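Local atomic coordinates of putative oxidoreductase FAD-binding subunit (Sulfolobus tokodaii, PDB entry 4ZOH), a protein that binds flavin-adenine dinucleotide and probably serves as the electron-transferring flavoprotein subunit of a molybdenum-containing oxidoreductase of the xanthine oxidase type. Residues Ala121-Met126 with Thr162-Pro167; Asp200-Val205 with Glu224-Lys229; Ile207-Val212 with Glu245-Thr250. All blocks are in the same frame, centred on the assembly; numbering follows the deposited sequence.

Interaction 1 (Ala121-Met126 with Thr162-Pro167); sequences AALIAM and TEIQVP
Met126 lays the end of its side chain against Val166, and the methyl carbon CE does most of the touching: Met126 CE lies 3.9 Å from Val166 CB and about as close to both of the valine's methyl groups. The reach depends on the torsions, since the chain runs extended through chi2 (174°) and then bends at chi3 (97°), which swings CE round onto the valine. A long unbranched thioether suits this spot near helix 119-125: the CA atoms of Met126 and Val166 are 6.3 Å apart, a gap that its flexible apolar arm spans. Leu123, three residues earlier, sends a single branch across at about a right angle to its partners. Leu123 CD2 stands 3.8 Å from Ile164 CG2 and 4.1 Å from Val166 CG1, so one methyl touches both beta-branched residues.

The pattern is that of a helix packed on one face of an antiparallel sheet within the FAD-binding domain. Strand 160-167 is the central one of five, and Ile164 and Val166, two positions apart, both point at helix 119-125, while Gln165 between them points away. Leu88 of helix 88-93 also touches Leu123 and Met126, and Ile110 of helix 106-112 touches Leu123 and Ile164, which closes the tight apolar side.

On the far face of the strand the chemistry turns polar yet stays buried: Gln165 NE2 donates to Glu163 OE1 at 3.0 Å, the amide nitrogen arriving on the anti side of the carboxylate. Lys131 forms a salt bridge to the same oxygen, and Glu163 OE2 is hydrogen-bonded to Tyr61 OH. The looser side lies at the end of the strand, where the partly exposed Pro167 brings its ring carbon CD to 3.2 Å from Met126 O, a close approach without a hydrogen bond.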
loop_
_atom_site.group_PDB
_atom_site.type_symbol
_atom_site.label_atom_id
_atom_site.label_comp_id
_atom_site.label_asym_id
_atom_site.label_seq_id
_atom_site.Cartn_x
_atom_site.Cartn_y
_atom_site.Cartn_z
ATOM N N ALA B 121 -30.732 19.297 -37.060
ATOM C CA ALA B 121 -31.100 20.625 -37.521
ATOM C C ALA B 121 -30.479 20.920 -38.900
ATOM O O ALA B 121 -31.183 21.398 -39.781
ATOM C CB ALA B 121 -30.757 21.694 -36.515
ATOM N N ALA B 122 -29.175 20.663 -39.043
ATOM C CA ALA B 122 -28.484 20.813 -40.322
ATOM C C ALA B 122 -28.970 19.789 -41.342
ATOM O O ALA B 122 -29.155 20.143 -42.488
ATOM C CB ALA B 122 -26.952 20.778 -40.190
ATOM N N LEU B 123 -29.191 18.540 -40.931
ATOM C CA LEU B 123 -29.494 17.510 -41.899
ATOM C C LEU B 123 -30.933 17.704 -42.462
ATOM O O LEU B 123 -31.213 17.390 -43.597
ATOM C CB LEU B 123 -29.310 16.120 -41.294
ATOM C CG LEU B 123 -27.862 15.631 -40.988
ATOM C CD1 LEU B 123 -27.879 14.316 -40.222
ATOM C CD2 LEU B 123 -26.926 15.483 -42.179
ATOM N N ILE B 124 -31.854 18.188 -41.653
ATOM C CA ILE B 124 -33.216 18.380 -42.171
ATOM C C ILE B 124 -33.239 19.540 -43.154
ATOM O O ILE B 124 -33.938 19.480 -44.153
ATOM C CB ILE B 124 -34.298 18.470 -41.058
ATOM C CG1 ILE B 124 -35.711 18.242 -41.633
ATOM C CG2 ILE B 124 -34.223 19.759 -40.302
ATOM C CD1 ILE B 124 -36.186 16.810 -41.543
ATOM N N ALA B 125 -32.416 20.552 -42.863
ATOM C CA ALA B 125 -32.289 21.767 -43.671
ATOM C C ALA B 125 -31.638 21.464 -44.997
ATOM O O ALA B 125 -31.961 22.072 -46.021
ATOM C CB ALA B 125 -31.486 22.804 -42.937
ATOM N N MET B 126 -30.702 20.522 -44.961
ATOM C CA MET B 126 -29.969 20.118 -46.122
ATOM C C MET B 126 -30.716 19.095 -47.027
ATOM O O MET B 126 -30.225 18.782 -48.106
ATOM C CB MET B 126 -28.626 19.590 -45.646
ATOM C CG MET B 126 -27.727 20.688 -45.128
ATOM S SD MET B 126 -26.198 20.088 -44.387
ATOM C CE MET B 126 -24.986 20.244 -45.750
ATOM N N THR B 162 -24.602 3.336 -43.309
ATOM C CA THR B 162 -23.250 3.294 -43.798
ATOM C C THR B 162 -22.787 4.630 -44.356
ATOM O O THR B 162 -21.532 4.863 -44.484
ATOM C CB THR B 162 -23.059 2.197 -44.877
ATOM O OG1 THR B 162 -24.097 2.297 -45.870
ATOM C CG2 THR B 162 -23.111 0.831 -44.245
ATOM N N GLU B 163 -23.763 5.500 -44.680
ATOM C CA GLU B 163 -23.468 6.761 -45.416
ATOM C C GLU B 163 -24.524 7.809 -45.252
ATOM O O GLU B 163 -25.714 7.509 -45.197
ATOM C CB GLU B 163 -23.234 6.509 -46.894
ATOM C CG GLU B 163 -22.683 7.673 -47.690
ATOM C CD GLU B 163 -22.493 7.260 -49.146
ATOM O OE1 GLU B 163 -23.503 7.044 -49.839
ATOM O OE2 GLU B 163 -21.345 7.123 -49.606
ATOM N N ILE B 164 -24.060 9.041 -45.130
ATOM C CA ILE B 164 -24.930 10.194 -45.140
ATOM C C ILE B 164 -24.565 10.961 -46.396
ATOM O O ILE B 164 -23.329 11.146 -46.699
ATOM C CB ILE B 164 -24.795 11.092 -43.863
ATOM C CG1 ILE B 164 -25.349 10.398 -42.603
ATOM C CG2 ILE B 164 -25.668 12.347 -44.008
ATOM C CD1 ILE B 164 -24.587 9.164 -42.122
ATOM N N GLN B 165 -25.626 11.341 -47.139
ATOM C CA GLN B 165 -25.517 12.212 -48.379
ATOM C C GLN B 165 -26.211 13.564 -48.240
ATOM O O GLN B 165 -27.343 13.679 -47.719
ATOM C CB GLN B 165 -26.164 11.497 -49.550
ATOM C CG GLN B 165 -25.404 10.278 -50.067
ATOM C CD GLN B 165 -26.356 9.384 -50.823
ATOM O OE1 GLN B 165 -27.311 9.886 -51.429
ATOM N NE2 GLN B 165 -26.148 8.065 -50.757
ATOM N N VAL B 166 -25.519 14.594 -48.681
ATOM C CA VAL B 166 -26.033 15.963 -48.652
ATOM C C VAL B 166 -25.619 16.648 -49.975
ATOM O O VAL B 166 -24.562 16.317 -50.534
ATOM C CB VAL B 166 -25.478 16.776 -47.435
ATOM C CG1 VAL B 166 -26.054 16.260 -46.096
ATOM C CG2 VAL B 166 -23.953 16.870 -47.432
ATOM N N PRO B 167 -26.423 17.625 -50.468
ATOM C CA PRO B 167 -25.985 18.422 -51.624
ATOM C C PRO B 167 -24.749 19.236 -51.233
ATOM O O PRO B 167 -24.468 19.415 -50.033
ATOM C CB PRO B 167 -27.186 19.358 -51.877
ATOM C CG PRO B 167 -28.356 18.658 -51.242
ATOM C CD PRO B 167 -27.776 18.006 -50.008
#

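Interaction 2 (Asp200-Val205 with Glu224-Lys229); sequences DVIEDV and EELLGK
Ile202 and the turn after helix 220-226 are joined by two backbone hydrogen bonds. Ile202 N donates to Lys229 O at 2.9 Å and nearly straight (172°), while Gly228 N returns a bond to Ile202 O, more bent at the hydrogen (146°). Gly228 has positive phi in the type II turn from Leu226 to Lys229, a conformation that favours glycine. A CA-H...O contact runs from Val201 CA to Lys229 O at 3.4 Å.

The apolar contacts lie beside these two bonds. Val205 CG2 meets Leu226 CD1 at 3.9 Å, the side chains crossing at about a right angle, and Ile202 CD1 reaches Leu226 CB. Leu227 instead turns CG anti to its own nitrogen (chi1 -176°), bringing CD1 over the backbone at Glu203 O and Asp204 CA.

Charge pairing stays within 224-229: the exposed Lys229 forms a salt bridge from NZ to OE2 of the buried Glu225 at 3.0 Å, meeting it from above the carboxylate plane, and Glu225 OE1 is paired with Arg242.

Inward, Leu226 rests on Ala239 of helix 233-243, while Ile202 and Val205 touch Leu197 and Leu195 of the antiparallel neighbour strand 189-198.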
loop_
_atom_site.group_PDB
_atom_site.type_symbol
_atom_site.label_atom_id
_atom_site.label_comp_id
_atom_site.label_asym_id
_atom_site.label_seq_id
_atom_site.Cartn_x
_atom_site.Cartn_y
_atom_site.Cartn_z
ATOM N N ASP B 200 -29.766 40.554 -54.538
ATOM C CA ASP B 200 -30.190 40.719 -53.166
ATOM C C ASP B 200 -31.498 39.990 -52.896
ATOM O O ASP B 200 -32.151 40.214 -51.883
ATOM C CB ASP B 200 -30.247 42.196 -52.760
ATOM C CG ASP B 200 -31.310 43.013 -53.545
ATOM O OD1 ASP B 200 -31.268 44.268 -53.391
ATOM O OD2 ASP B 200 -32.147 42.427 -54.268
ATOM N N VAL B 201 -31.836 39.051 -53.765
ATOM C CA VAL B 201 -32.974 38.182 -53.546
ATOM C C VAL B 201 -32.544 36.834 -52.927
ATOM O O VAL B 201 -31.539 36.232 -53.308
ATOM C CB VAL B 201 -33.672 37.889 -54.882
ATOM C CG1 VAL B 201 -34.717 36.776 -54.717
ATOM C CG2 VAL B 201 -34.240 39.185 -55.450
ATOM N N ILE B 202 -33.334 36.366 -51.977
ATOM C CA ILE B 202 -33.115 35.087 -51.360
ATOM C C ILE B 202 -33.697 34.067 -52.313
ATOM O O ILE B 202 -34.890 33.795 -52.315
ATOM C CB ILE B 202 -33.673 35.049 -49.904
ATOM C CG1 ILE B 202 -32.830 35.985 -49.006
ATOM C CG2 ILE B 202 -33.643 33.652 -49.322
ATOM C CD1 ILE B 202 -33.413 36.175 -47.616
ATOM N N GLU B 203 -32.798 33.529 -53.122
ATOM C CA GLU B 203 -33.046 32.452 -54.092
ATOM C C GLU B 203 -33.439 31.081 -53.450
ATOM O O GLU B 203 -34.415 30.455 -53.850
ATOM C CB GLU B 203 -31.815 32.375 -55.040
ATOM C CG GLU B 203 -31.774 31.152 -55.920
ATOM C CD GLU B 203 -30.735 31.227 -57.013
ATOM O OE1 GLU B 203 -31.060 30.738 -58.100
ATOM O OE2 GLU B 203 -29.597 31.737 -56.829
ATOM N N ASP B 204 -32.696 30.621 -52.447
ATOM C CA ASP B 204 -33.099 29.405 -51.664
ATOM C C ASP B 204 -32.881 29.713 -50.179
ATOM O O ASP B 204 -32.004 30.514 -49.834
ATOM C CB ASP B 204 -32.259 28.230 -52.130
ATOM C CG ASP B 204 -32.679 26.865 -51.529
ATOM O OD1 ASP B 204 -33.814 26.636 -51.041
ATOM O OD2 ASP B 204 -31.823 25.966 -51.609
ATOM N N VAL B 205 -33.743 29.192 -49.320
ATOM C CA VAL B 205 -33.509 29.304 -47.881
ATOM C C VAL B 205 -33.946 28.015 -47.178
ATOM O O VAL B 205 -34.941 27.423 -47.554
ATOM C CB VAL B 205 -34.116 30.570 -47.267
ATOM C CG1 VAL B 205 -35.634 30.587 -47.472
ATOM C CG2 VAL B 205 -33.704 30.728 -45.796
ATOM N N GLU B 224 -41.119 30.397 -46.032
ATOM C CA GLU B 224 -42.137 31.212 -46.723
ATOM C C GLU B 224 -41.863 32.715 -46.657
ATOM O O GLU B 224 -41.757 33.364 -47.655
ATOM C CB GLU B 224 -43.456 30.988 -46.049
ATOM C CG GLU B 224 -44.379 30.023 -46.738
ATOM C CD GLU B 224 -45.734 30.147 -46.096
ATOM O OE1 GLU B 224 -46.235 31.282 -45.993
ATOM O OE2 GLU B 224 -46.271 29.132 -45.631
ATOM N N GLU B 225 -41.660 33.250 -45.472
ATOM C CA GLU B 225 -41.367 34.672 -45.308
ATOM C C GLU B 225 -40.120 35.198 -46.029
ATOM O O GLU B 225 -40.027 36.388 -46.308
ATOM C CB GLU B 225 -41.279 34.975 -43.833
ATOM C CG GLU B 225 -42.152 36.091 -43.339
ATOM C CD GLU B 225 -43.394 36.304 -44.196
ATOM O OE1 GLU B 225 -44.380 35.471 -44.162
ATOM O OE2 GLU B 225 -43.302 37.330 -44.898
ATOM N N LEU B 226 -39.160 34.332 -46.351
ATOM C CA LEU B 226 -37.907 34.863 -46.860
ATOM C C LEU B 226 -37.711 34.498 -48.303
ATOM O O LEU B 226 -36.978 35.162 -49.001
ATOM C CB LEU B 226 -36.682 34.358 -46.052
ATOM C CG LEU B 226 -36.531 34.635 -44.562
ATOM C CD1 LEU B 226 -35.604 33.585 -43.917
ATOM C CD2 LEU B 226 -35.997 36.066 -44.353
ATOM N N LEU B 227 -38.300 33.394 -48.704
ATOM C CA LEU B 227 -38.005 32.812 -49.994
ATOM C C LEU B 227 -38.419 33.729 -51.162
ATOM O O LEU B 227 -39.575 34.142 -51.261
ATOM C CB LEU B 227 -38.693 31.479 -50.127
ATOM C CG LEU B 227 -38.363 30.731 -51.418
ATOM C CD1 LEU B 227 -36.881 30.470 -51.583
ATOM C CD2 LEU B 227 -39.155 29.438 -51.486
ATOM N N GLY B 228 -37.457 34.038 -52.020
ATOM C CA GLY B 228 -37.709 34.836 -53.215
ATOM C C GLY B 228 -37.733 36.328 -52.935
ATOM O O GLY B 228 -37.746 37.102 -53.879
ATOM N N LYS B 229 -37.694 36.736 -51.663
ATOM C CA LYS B 229 -37.796 38.155 -51.316
ATOM C C LYS B 229 -36.463 38.837 -51.264
ATOM O O LYS B 229 -35.420 38.174 -51.171
ATOM C CB LYS B 229 -38.598 38.348 -50.026
ATOM C CG LYS B 229 -39.998 37.783 -50.234
ATOM C CD LYS B 229 -41.034 38.364 -49.314
ATOM C CE LYS B 229 -42.083 37.302 -49.041
ATOM N NZ LYS B 229 -42.910 37.706 -47.872
#

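Interaction 3 (Ile207-Val212 with Glu245-Thr250); sequences IGLTAV and ESANPT
Val212 sets its CG2 methyl against the CB of Ala247, 3.9 Å away, and its CB against the ring of Pro249, where the two CB atoms are 4.1 Å apart. With chi1 at -65°, CG2 is held between the backbone nitrogen and the carbonyl carbon, and it is this branch that faces the alanine. The small methyl of Ala247 lets the loop come close to the valine. Within the strand, three residues earlier, Leu209 reaches further with its longer side chain, bringing CD1 to 4.1 Å from Ser246 CB.

The contact lays the loop between helices 233-243 and 257-276 along the end of strand 201-210, in the C-terminal domain of this flavoprotein family, an antiparallel sheet with helices against it. Val264 of helix 257-276 touches Leu209, Val212 and Ala247 alike and so shares their apolar cluster.

Polar links hold the chain just past the strand. Asn248 N gives Val212 O a weak bond, 2.9 Å long but strongly bent (123°), and Asn213 OD1 is a second acceptor for the same N-H. Proline at 249 brings no N-H to the valine oxygen. A water bridges further out, donating to Ala211 O at 2.8 Å and accepting from Thr250 N at 3.1 Å.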
loop_
_atom_site.group_PDB
_atom_site.type_symbol
_atom_site.label_atom_id
_atom_site.label_comp_id
_atom_site.label_asym_id
_atom_site.label_seq_id
_atom_site.Cartn_x
_atom_site.Cartn_y
_atom_site.Cartn_z
ATOM N N ILE B 207 -34.207 26.277 -43.161
ATOM C CA ILE B 207 -34.091 26.507 -41.724
ATOM C C ILE B 207 -34.449 25.255 -40.913
ATOM O O ILE B 207 -35.586 24.722 -41.028
ATOM C CB ILE B 207 -34.908 27.711 -41.290
ATOM C CG1 ILE B 207 -34.483 28.929 -42.118
ATOM C CG2 ILE B 207 -34.665 27.953 -39.813
ATOM C CD1 ILE B 207 -35.202 30.222 -41.810
ATOM N N GLY B 208 -33.468 24.721 -40.162
ATOM C CA GLY B 208 -33.756 23.512 -39.349
ATOM C C GLY B 208 -33.770 23.809 -37.854
ATOM O O GLY B 208 -32.949 24.581 -37.354
ATOM N N LEU B 209 -34.720 23.201 -37.151
ATOM C CA LEU B 209 -34.837 23.396 -35.739
ATOM C C LEU B 209 -34.633 22.071 -35.015
ATOM O O LEU B 209 -35.280 21.053 -35.295
ATOM C CB LEU B 209 -36.206 23.988 -35.358
ATOM C CG LEU B 209 -36.762 25.302 -35.936
ATOM C CD1 LEU B 209 -38.100 25.587 -35.247
ATOM C CD2 LEU B 209 -35.793 26.485 -35.863
ATOM N N THR B 210 -33.739 22.129 -34.047
ATOM C CA THR B 210 -33.537 21.033 -33.139
ATOM C C THR B 210 -33.780 21.470 -31.691
ATOM O O THR B 210 -33.770 22.680 -31.348
ATOM C CB THR B 210 -32.150 20.372 -33.360
ATOM O OG1 THR B 210 -32.111 19.123 -32.642
ATOM C CG2 THR B 210 -31.021 21.314 -32.921
ATOM N N ALA B 211 -34.011 20.454 -30.868
ATOM C CA ALA B 211 -34.255 20.526 -29.410
ATOM C C ALA B 211 -35.576 21.128 -29.025
ATOM O O ALA B 211 -35.804 21.401 -27.821
ATOM C CB ALA B 211 -33.109 21.211 -28.657
ATOM N N VAL B 212 -36.430 21.366 -30.025
ATOM C CA VAL B 212 -37.730 22.016 -29.787
ATOM C C VAL B 212 -38.940 21.191 -30.255
ATOM O O VAL B 212 -40.066 21.699 -30.287
ATOM C CB VAL B 212 -37.791 23.496 -30.300
ATOM C CG1 VAL B 212 -36.819 24.384 -29.524
ATOM C CG2 VAL B 212 -37.541 23.649 -31.810
ATOM N N GLU B 245 -43.623 29.143 -35.113
ATOM C CA GLU B 245 -44.759 28.317 -35.509
ATOM C C GLU B 245 -44.369 26.873 -35.599
ATOM O O GLU B 245 -45.221 26.002 -35.375
ATOM C CB GLU B 245 -45.363 28.743 -36.847
ATOM C CG GLU B 245 -45.859 30.180 -36.867
ATOM C CD GLU B 245 -46.201 30.679 -38.262
ATOM O OE1 GLU B 245 -46.354 29.851 -39.195
ATOM O OE2 GLU B 245 -46.316 31.910 -38.419
ATOM N N SER B 246 -43.109 26.592 -35.935
ATOM C CA SER B 246 -42.674 25.174 -36.051
ATOM C C SER B 246 -42.153 24.553 -34.733
ATOM O O SER B 246 -41.823 23.373 -34.718
ATOM C CB SER B 246 -41.667 24.967 -37.175
ATOM O OG SER B 246 -42.011 25.763 -38.277
ATOM N N ALA B 247 -42.087 25.343 -33.645
ATOM C CA ALA B 247 -41.503 24.873 -32.356
ATOM C C ALA B 247 -42.578 24.356 -31.425
ATOM O O ALA B 247 -43.478 25.105 -31.071
ATOM C CB ALA B 247 -40.693 25.976 -31.664
ATOM N N ASN B 248 -42.485 23.091 -31.030
ATOM C CA ASN B 248 -43.373 22.499 -30.018
ATOM C C ASN B 248 -42.555 22.040 -28.777
ATOM O O ASN B 248 -42.540 20.855 -28.472
ATOM C CB ASN B 248 -44.166 21.343 -30.697
ATOM C CG ASN B 248 -45.254 20.739 -29.821
ATOM O OD1 ASN B 248 -45.643 21.278 -28.784
ATOM N ND2 ASN B 248 -45.760 19.596 -30.253
ATOM N N PRO B 249 -41.839 22.972 -28.079
ATOM C CA PRO B 249 -40.877 22.554 -27.042
ATOM C C PRO B 249 -41.479 22.105 -25.685
ATOM O O PRO B 249 -42.671 22.209 -25.503
ATOM C CB PRO B 249 -40.019 23.798 -26.857
ATOM C CG PRO B 249 -40.972 24.917 -27.099
ATOM C CD PRO B 249 -41.897 24.449 -28.174
ATOM N N THR B 250 -40.613 21.659 -24.755
ATOM C CA THR B 250 -40.942 20.945 -23.531
ATOM C C THR B 250 -40.275 21.697 -22.402
ATOM O O THR B 250 -39.132 22.125 -22.555
ATOM C CB THR B 250 -40.444 19.488 -23.673
ATOM O OG1 THR B 250 -41.081 18.914 -24.810
ATOM C CG2 THR B 250 -40.759 18.616 -22.478
HETATM O O HOH W 1 -37.808 21.157 -25.854
#

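Interaction 1 belongs to the core, near the centre of the chain, and joins helix to sheet almost wholly through hydrocarbon. Interactions 2 and 3 are only partly buried and use opposite ends of the same strand, 201-210. At the outer end, in 200-205 with 224-229, paired backbone bonds hold a turn beside the strand; at the other, in 207-212 with 245-250, a weak backbone bond and a water accompany small apolar contacts. Leu226 of interaction 2 meets Ile207 of interaction 3. Interactions 1 and 3 touch where the FAD-binding and C-terminal parts of the chain meet, with Ala121, Ile124 and Ala125 packing on Gly208 and Thr210.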